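Local coordinates for protein esterase (uncultured bacterium pCosCE1, PDB 7ATL) that hydrolyses esters as a family VIII carboxylesterase of the beta-lactamase fold and also shows promiscuous acyltransferase activity, at residues 319-324 against 335-340; 311-316 against 326-331; 331-336 against 348-353. All coordinates share one frame; numbering follows the deposited sequence. Where two conformers were deposited one is given.

Interaction 1 of 3, residues 319-324 against 335-340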
# COMPACT_ATOMS: atom_id res chain seq x y z
N GLY A 319 4.93 4.44 4.79
CA GLY A 319 3.57 4.78 5.26
C GLY A 319 3.55 6.04 6.10
O GLY A 319 4.56 6.72 6.14
N ALA A 320 2.41 6.33 6.72
CA ALA A 320 2.16 7.53 7.54
C ALA A 320 2.73 7.31 8.94
O ALA A 320 2.68 6.16 9.45
CB ALA A 320 0.68 7.84 7.60
N VAL A 321 3.26 8.39 9.53
CA VAL A 321 3.92 8.39 10.86
C VAL A 321 3.02 9.18 11.79
O VAL A 321 2.71 10.32 11.44
CB VAL A 321 5.31 9.02 10.79
CG1 VAL A 321 5.89 9.29 12.18
CG2 VAL A 321 6.25 8.18 9.94
N LEU A 322 2.65 8.60 12.93
CA LEU A 322 1.84 9.28 13.96
C LEU A 322 2.79 10.16 14.77
O LEU A 322 3.74 9.61 15.36
CB LEU A 322 1.19 8.21 14.83
CG LEU A 322 0.23 8.72 15.89
CD1 LEU A 322 -0.85 9.57 15.25
CD2 LEU A 322 -0.38 7.57 16.67
N GLU A 323 2.61 11.47 14.73
CA GLU A 323 3.38 12.44 15.56
C GLU A 323 2.57 12.80 16.82
O GLU A 323 3.20 13.03 17.84
CB GLU A 323 3.71 13.69 14.75
CG GLU A 323 4.73 13.50 13.64
CD GLU A 323 5.77 14.61 13.55
OE1 GLU A 323 6.76 14.49 14.27
OE2 GLU A 323 5.58 15.60 12.80
N ASP A 324 1.23 12.83 16.76
CA ASP A 324 0.36 13.31 17.85
C ASP A 324 -0.88 12.43 17.99
O ASP A 324 -1.94 12.81 17.47
CB ASP A 324 -0.02 14.76 17.61
CG ASP A 324 -0.72 15.44 18.78
OD1 ASP A 324 -1.33 14.73 19.61
OD2 ASP A 324 -0.66 16.66 18.85
N GLY A 335 4.99 7.29 16.76
CA GLY A 335 5.97 6.45 16.05
C GLY A 335 5.32 5.34 15.23
O GLY A 335 6.06 4.64 14.50
N THR A 336 4.01 5.13 15.39
CA THR A 336 3.19 4.16 14.65
C THR A 336 3.34 4.44 13.15
O THR A 336 3.25 5.61 12.76
CB THR A 336 1.72 4.21 15.08
OG1 THR A 336 1.65 3.57 16.34
CG2 THR A 336 0.80 3.49 14.13
N LEU A 337 3.64 3.40 12.38
CA LEU A 337 3.70 3.45 10.91
C LEU A 337 2.44 2.75 10.41
O LEU A 337 2.19 1.64 10.87
CB LEU A 337 4.96 2.74 10.41
CG LEU A 337 5.29 2.96 8.94
CD1 LEU A 337 5.75 4.39 8.70
CD2 LEU A 337 6.34 1.97 8.46
N GLN A 338 1.68 3.38 9.51
CA GLN A 338 0.39 2.84 9.03
C GLN A 338 0.16 3.23 7.58
O GLN A 338 0.52 4.35 7.21
CB GLN A 338 -0.76 3.43 9.86
CG GLN A 338 -2.15 3.06 9.35
CD GLN A 338 -3.18 3.51 10.35
OE1 GLN A 338 -3.37 2.91 11.39
NE2 GLN A 338 -3.84 4.62 10.07
N TRP A 339 -0.48 2.36 6.83
CA TRP A 339 -1.10 2.71 5.53
C TRP A 339 -2.14 1.63 5.20
O TRP A 339 -2.40 0.79 6.09
CB TRP A 339 -0.00 2.85 4.47
CG TRP A 339 -0.35 3.81 3.38
CD1 TRP A 339 -0.44 3.53 2.06
CD2 TRP A 339 -0.65 5.21 3.53
NE1 TRP A 339 -0.79 4.64 1.37
CE2 TRP A 339 -0.95 5.69 2.24
CE3 TRP A 339 -0.71 6.10 4.60
CZ2 TRP A 339 -1.29 7.02 2.00
CZ3 TRP A 339 -1.05 7.42 4.37
CH2 TRP A 339 -1.34 7.87 3.09
N GLY A 340 -2.73 1.68 4.00
CA GLY A 340 -3.80 0.76 3.60
C GLY A 340 -3.77 0.44 2.11
O GLY A 340 -2.66 0.51 1.51
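Four backbone hydrogen bonds zip residues 319-324 to 335-340 as neighbouring antiparallel strands. Ala320 and Gln338 form the hydrogen-bonded pair: Ala320 N donates to Gln338 O at 2.8 Å, and Gln338 N donates back to Ala320 O at 3.0 Å. Farther along, Leu322 N reaches Thr336 O, and Gly335 N meets Leu322 O at 3.0 Å in an almost straight bond (174°). Every donor lies in the plane of the carbonyl it uses.

Between these rungs, Val321 and Leu337 make a non-hydrogen-bonded pair. Their side chains cross obliquely on one face, Val321 CG2 standing 4.0 Å from Leu337 CD1, and Leu337 CA also makes a CA-H...O contact with Ala320 O. On the other face, Ala320 CB sits at the edge of the Trp339 indole, 3.7 Å from Trp339 CZ3. Gly319 allows the close approach beside it, since a CB there would run into Gln338 O.

The indole is held in turn by an outer shell: its NE1 hydrogen-bonds Tyr171 OH, and Phe315 meets it edge-to-face. Trp339 also touches residues of an SxxK pattern, which in this family would probably mark the catalytic serine and lysine. In the antiparallel sheet of the beta-lactamase fold, strand 320-322 lies between strands 313-315 and 337-341, and strand 345-350 flanks the latter.

Interaction 2 of 3, residues 311-316 against 326-331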
# COMPACT_ATOMS: atom_id res chain seq x y z
N PRO A 311 -5.62 14.55 11.06
CA PRO A 311 -4.75 15.28 11.98
C PRO A 311 -3.85 14.32 12.78
O PRO A 311 -4.34 13.29 13.21
CB PRO A 311 -5.74 16.01 12.91
CG PRO A 311 -7.01 16.14 12.08
CD PRO A 311 -7.05 14.87 11.25
N GLY A 312 -2.56 14.67 12.91
CA GLY A 312 -1.58 14.04 13.81
C GLY A 312 -0.61 13.15 13.06
O GLY A 312 0.34 12.63 13.67
N TRP A 313 -0.85 12.95 11.78
CA TRP A 313 -0.12 11.98 10.93
C TRP A 313 0.74 12.70 9.86
O TRP A 313 0.20 13.51 9.08
CB TRP A 313 -1.15 11.07 10.28
CG TRP A 313 -1.83 10.11 11.19
CD1 TRP A 313 -3.07 10.25 11.74
CD2 TRP A 313 -1.40 8.77 11.50
NE1 TRP A 313 -3.42 9.11 12.41
CE2 TRP A 313 -2.42 8.18 12.26
CE3 TRP A 313 -0.25 8.03 11.21
CZ2 TRP A 313 -2.31 6.89 12.76
CZ3 TRP A 313 -0.16 6.74 11.68
CH2 TRP A 313 -1.17 6.18 12.44
N GLY A 314 2.05 12.46 9.89
CA GLY A 314 3.01 12.85 8.86
C GLY A 314 3.22 11.69 7.91
O GLY A 314 2.31 10.87 7.78
N PHE A 315 4.39 11.61 7.29
CA PHE A 315 4.75 10.50 6.39
C PHE A 315 6.25 10.23 6.47
O PHE A 315 7.07 11.19 6.57
CB PHE A 315 4.35 10.80 4.96
CG PHE A 315 4.06 9.57 4.15
CD1 PHE A 315 2.81 8.99 4.17
CD2 PHE A 315 5.04 8.98 3.37
CE1 PHE A 315 2.54 7.86 3.42
CE2 PHE A 315 4.76 7.86 2.61
CZ PHE A 315 3.53 7.28 2.66
N GLY A 316 6.59 8.95 6.42
CA GLY A 316 7.97 8.45 6.50
C GLY A 316 8.37 7.87 5.17
O GLY A 316 8.11 8.55 4.15
N GLN A 326 -3.01 12.03 20.37
CA GLN A 326 -4.15 12.78 20.97
C GLN A 326 -4.96 13.50 19.89
O GLN A 326 -6.20 13.29 19.79
CB GLN A 326 -3.62 13.84 21.94
CG GLN A 326 -2.72 13.27 23.03
CD GLN A 326 -2.67 14.23 24.20
OE1 GLN A 326 -1.61 14.52 24.75
NE2 GLN A 326 -3.84 14.74 24.56
N LEU A 327 -4.30 14.35 19.11
CA LEU A 327 -4.94 15.08 18.00
C LEU A 327 -5.67 14.08 17.10
O LEU A 327 -6.75 14.44 16.63
CB LEU A 327 -3.85 15.84 17.25
CG LEU A 327 -4.33 16.83 16.20
CD1 LEU A 327 -5.31 17.83 16.79
CD2 LEU A 327 -3.15 17.55 15.57
N ALA A 328 -5.12 12.88 16.90
CA ALA A 328 -5.61 11.83 15.95
C ALA A 328 -6.65 10.92 16.61
O ALA A 328 -7.30 10.12 15.88
CB ALA A 328 -4.45 11.01 15.44
N ALA A 329 -6.76 11.01 17.93
CA ALA A 329 -7.80 10.34 18.74
C ALA A 329 -7.75 8.85 18.42
O ALA A 329 -8.75 8.32 17.97
CB ALA A 329 -9.15 10.94 18.43
N THR A 330 -6.56 8.28 18.60
CA THR A 330 -6.21 6.86 18.38
C THR A 330 -5.56 6.34 19.66
O THR A 330 -4.76 7.07 20.27
CB THR A 330 -5.26 6.69 17.18
OG1 THR A 330 -4.92 5.32 16.97
CG2 THR A 330 -3.98 7.48 17.35
N PRO A 331 -5.80 5.07 20.07
CA PRO A 331 -5.01 4.43 21.13
C PRO A 331 -3.61 4.03 20.64
O PRO A 331 -2.83 3.56 21.44
CB PRO A 331 -5.84 3.18 21.48
CG PRO A 331 -6.50 2.81 20.16
CD PRO A 331 -6.79 4.15 19.49
O HOH W 1 -6.03 8.43 13.62
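Apolar contacts, a tight approach of the Ala328 methyl to the backbone of Pro311 and Gly312, and one bridging water join residues 311-316 to residues 326-331, the weakly bonded end of helix 325-328 and the loop after it; no direct hydrogen bond links the two. The apolar part is small. Pro311 CB rests 3.7 Å from Leu327 CG, and with Leu327 CG anti to its own backbone N (chi1 -171°), Leu327 CD2 comes to 4.0 Å from Gly312 N. Ala328 CB packs obliquely against the Trp313 indole, 3.7 Å from Trp313 NE1 and 4.0 Å from Trp313 CD1.

The same methyl crowds the backbone at two points. Pro311 O approaches Ala328 CB to 3.2 Å, and Gly312, at positive phi, has no side chain where a CB would press on it.

The polar link is indirect: water 1 lies at the edge of the indole, in its plane, accepting from Trp313 NE1 at 3.0 Å and donating to Ala328 O at 3.1 Å. The water satisfies the buried indole N-H and links it to the helix end, where Ala329 closes the last turn in a Schellman motif. Strand 313-315 is an outermost strand of the sheet beside strand 320-322, helix 325-328 follows that neighbour directly, and Thr330 touches helix 372-381.

Interaction 3 of 3, residues 331-336 against 348-353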
# COMPACT_ATOMS: atom_id res chain seq x y z
N PRO A 331 -5.80 5.07 20.07
CA PRO A 331 -5.01 4.43 21.13
C PRO A 331 -3.61 4.03 20.64
O PRO A 331 -2.83 3.56 21.44
CB PRO A 331 -5.84 3.18 21.48
CG PRO A 331 -6.50 2.81 20.16
CD PRO A 331 -6.79 4.15 19.49
N GLN A 332 -3.32 4.18 19.34
CA GLN A 332 -1.95 3.93 18.80
C GLN A 332 -1.00 4.96 19.43
O GLN A 332 -1.45 6.03 19.79
CB GLN A 332 -1.90 4.04 17.28
CG GLN A 332 -2.81 3.07 16.56
CD GLN A 332 -3.12 3.47 15.14
OE1 GLN A 332 -3.57 4.58 14.84
NE2 GLN A 332 -2.89 2.53 14.24
N HIS A 333 0.26 4.61 19.56
CA HIS A 333 1.28 5.47 20.20
C HIS A 333 2.10 6.18 19.12
O HIS A 333 2.25 5.64 18.00
CB HIS A 333 2.16 4.64 21.15
CG HIS A 333 1.45 4.04 22.32
ND1 HIS A 333 0.76 2.85 22.23
CD2 HIS A 333 1.41 4.40 23.63
CE1 HIS A 333 0.28 2.54 23.42
NE2 HIS A 333 0.67 3.47 24.29
N ASN A 334 2.67 7.34 19.46
CA ASN A 334 3.56 8.09 18.56
C ASN A 334 4.63 7.15 18.04
O ASN A 334 5.07 6.31 18.82
CB ASN A 334 4.12 9.32 19.25
CG ASN A 334 3.02 10.31 19.61
OD1 ASN A 334 1.97 10.40 18.99
ND2 ASN A 334 3.27 11.05 20.66
N GLY A 335 4.99 7.29 16.76
CA GLY A 335 5.97 6.45 16.05
C GLY A 335 5.32 5.34 15.23
O GLY A 335 6.06 4.64 14.50
N THR A 336 4.01 5.13 15.39
CA THR A 336 3.19 4.16 14.65
C THR A 336 3.34 4.44 13.15
O THR A 336 3.25 5.61 12.76
CB THR A 336 1.72 4.21 15.08
OG1 THR A 336 1.65 3.57 16.34
CG2 THR A 336 0.80 3.49 14.13
N PHE A 348 -0.52 -1.59 10.33
CA PHE A 348 0.28 -0.68 11.18
C PHE A 348 1.13 -1.54 12.10
O PHE A 348 0.73 -2.67 12.41
CB PHE A 348 -0.59 0.33 11.94
CG PHE A 348 -1.54 -0.23 12.97
CD1 PHE A 348 -1.11 -0.51 14.26
CD2 PHE A 348 -2.88 -0.43 12.67
CE1 PHE A 348 -1.99 -0.99 15.22
CE2 PHE A 348 -3.76 -0.91 13.63
CZ PHE A 348 -3.32 -1.20 14.90
N TYR A 349 2.28 -1.00 12.49
CA TYR A 349 3.02 -1.43 13.69
C TYR A 349 3.06 -0.21 14.60
O TYR A 349 3.19 0.89 14.07
CB TYR A 349 4.40 -1.98 13.34
CG TYR A 349 5.40 -0.97 12.86
CD1 TYR A 349 5.91 -0.03 13.72
CD2 TYR A 349 5.93 -1.03 11.59
CE1 TYR A 349 6.88 0.87 13.32
CE2 TYR A 349 6.92 -0.15 11.16
CZ TYR A 349 7.38 0.81 12.04
OH TYR A 349 8.33 1.72 11.67
N ASP A 350 2.85 -0.45 15.90
CA ASP A 350 3.10 0.52 16.99
C ASP A 350 4.43 0.13 17.64
O ASP A 350 4.53 -0.92 18.30
CB ASP A 350 1.87 0.50 17.91
CG ASP A 350 2.01 1.38 19.14
OD1 ASP A 350 3.17 1.56 19.58
OD2 ASP A 350 0.97 1.85 19.64
N PRO A 351 5.52 0.93 17.47
CA PRO A 351 6.84 0.56 17.99
C PRO A 351 6.87 0.52 19.53
O PRO A 351 7.56 -0.32 20.02
CB PRO A 351 7.78 1.65 17.46
CG PRO A 351 6.87 2.84 17.26
CD PRO A 351 5.55 2.24 16.79
N GLN A 352 6.08 1.37 20.20
CA GLN A 352 6.04 1.43 21.69
C GLN A 352 5.35 0.16 22.22
O GLN A 352 5.85 -0.39 23.23
CB GLN A 352 5.46 2.78 22.16
CG GLN A 352 6.50 3.91 22.24
CD GLN A 352 5.96 5.32 22.09
OE1 GLN A 352 4.88 5.67 22.57
NE2 GLN A 352 6.72 6.18 21.43
N ALA A 353 4.27 -0.31 21.59
CA ALA A 353 3.50 -1.46 22.10
C ALA A 353 4.07 -2.78 21.56
O ALA A 353 3.58 -3.80 21.96
CB ALA A 353 2.03 -1.29 21.80
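A type II beta turn from His333 to Thr336, with Gly335 at positive phi, brings the loop alongside the end of strand 345-350, so that Thr336 CA lies 4.3 Å from Asp350 CA. The central motif is a histidine-carboxylate hydrogen bond made by the first residue of this turn in the beta-lactamase fold.

Asp350 OD2 is gripped twice from residue 333. His333 ND1 donates to Asp350 OD2 at 2.8 Å, in the ring plane and to the syn lone pair, whereas His333 N donates to the same OD2 at 2.9 Å from above the carboxylate plane. Ring and carboxylate planes are 63° apart. Asp350 CG is anti to the backbone N (chi1 176°), which carries the acid across to the turn, and Tyr381 OH from helix 372-381 gives OD2 a further partner. The acid would be expected to remain ionised among these donors. Its other oxygen, OD1, accepts from Ala353 N in an Asx motif and so ties down the chain beyond the strand.

Within the turn, Thr336 OG1 and N both bond to His333 O. Pro351 CD lies 3.4 Å from Gly335 O, and a CB on Gly335 would run into the CG of the same proline.

Gln332 runs extended beyond CG, Gln332 OE1 hydrogen-bonded to Thr330 OG1 and Gln332 NE2 to Gln338 OE1. Gln332 NE2 also stands 3.2 Å above the plane of the Phe348 ring, over its centre, the amide turned 85° to it.

Interactions 1, 2 and 3 lie close together on one side of the chain's centre: 1 and 2 have centres about 7 Å apart, 1 and 3 about 8 Å, and 2 and 3 about 10 Å. All reach the same antiparallel sheet, in which strands 313-315, 320-322, 337-341 and 345-350 are successive neighbours from one outer strand inward. Along the chain, the segments of interactions 1 and 2 alternate; 1 and 3 share Gly335 and Thr336, and 2 and 3 share Pro331. The helix and loop between strands 320-322 and 337-341 are thus fastened on both sides, to the outer strand and to strand 345-350, making one continuous part of the beta-lactamase fold.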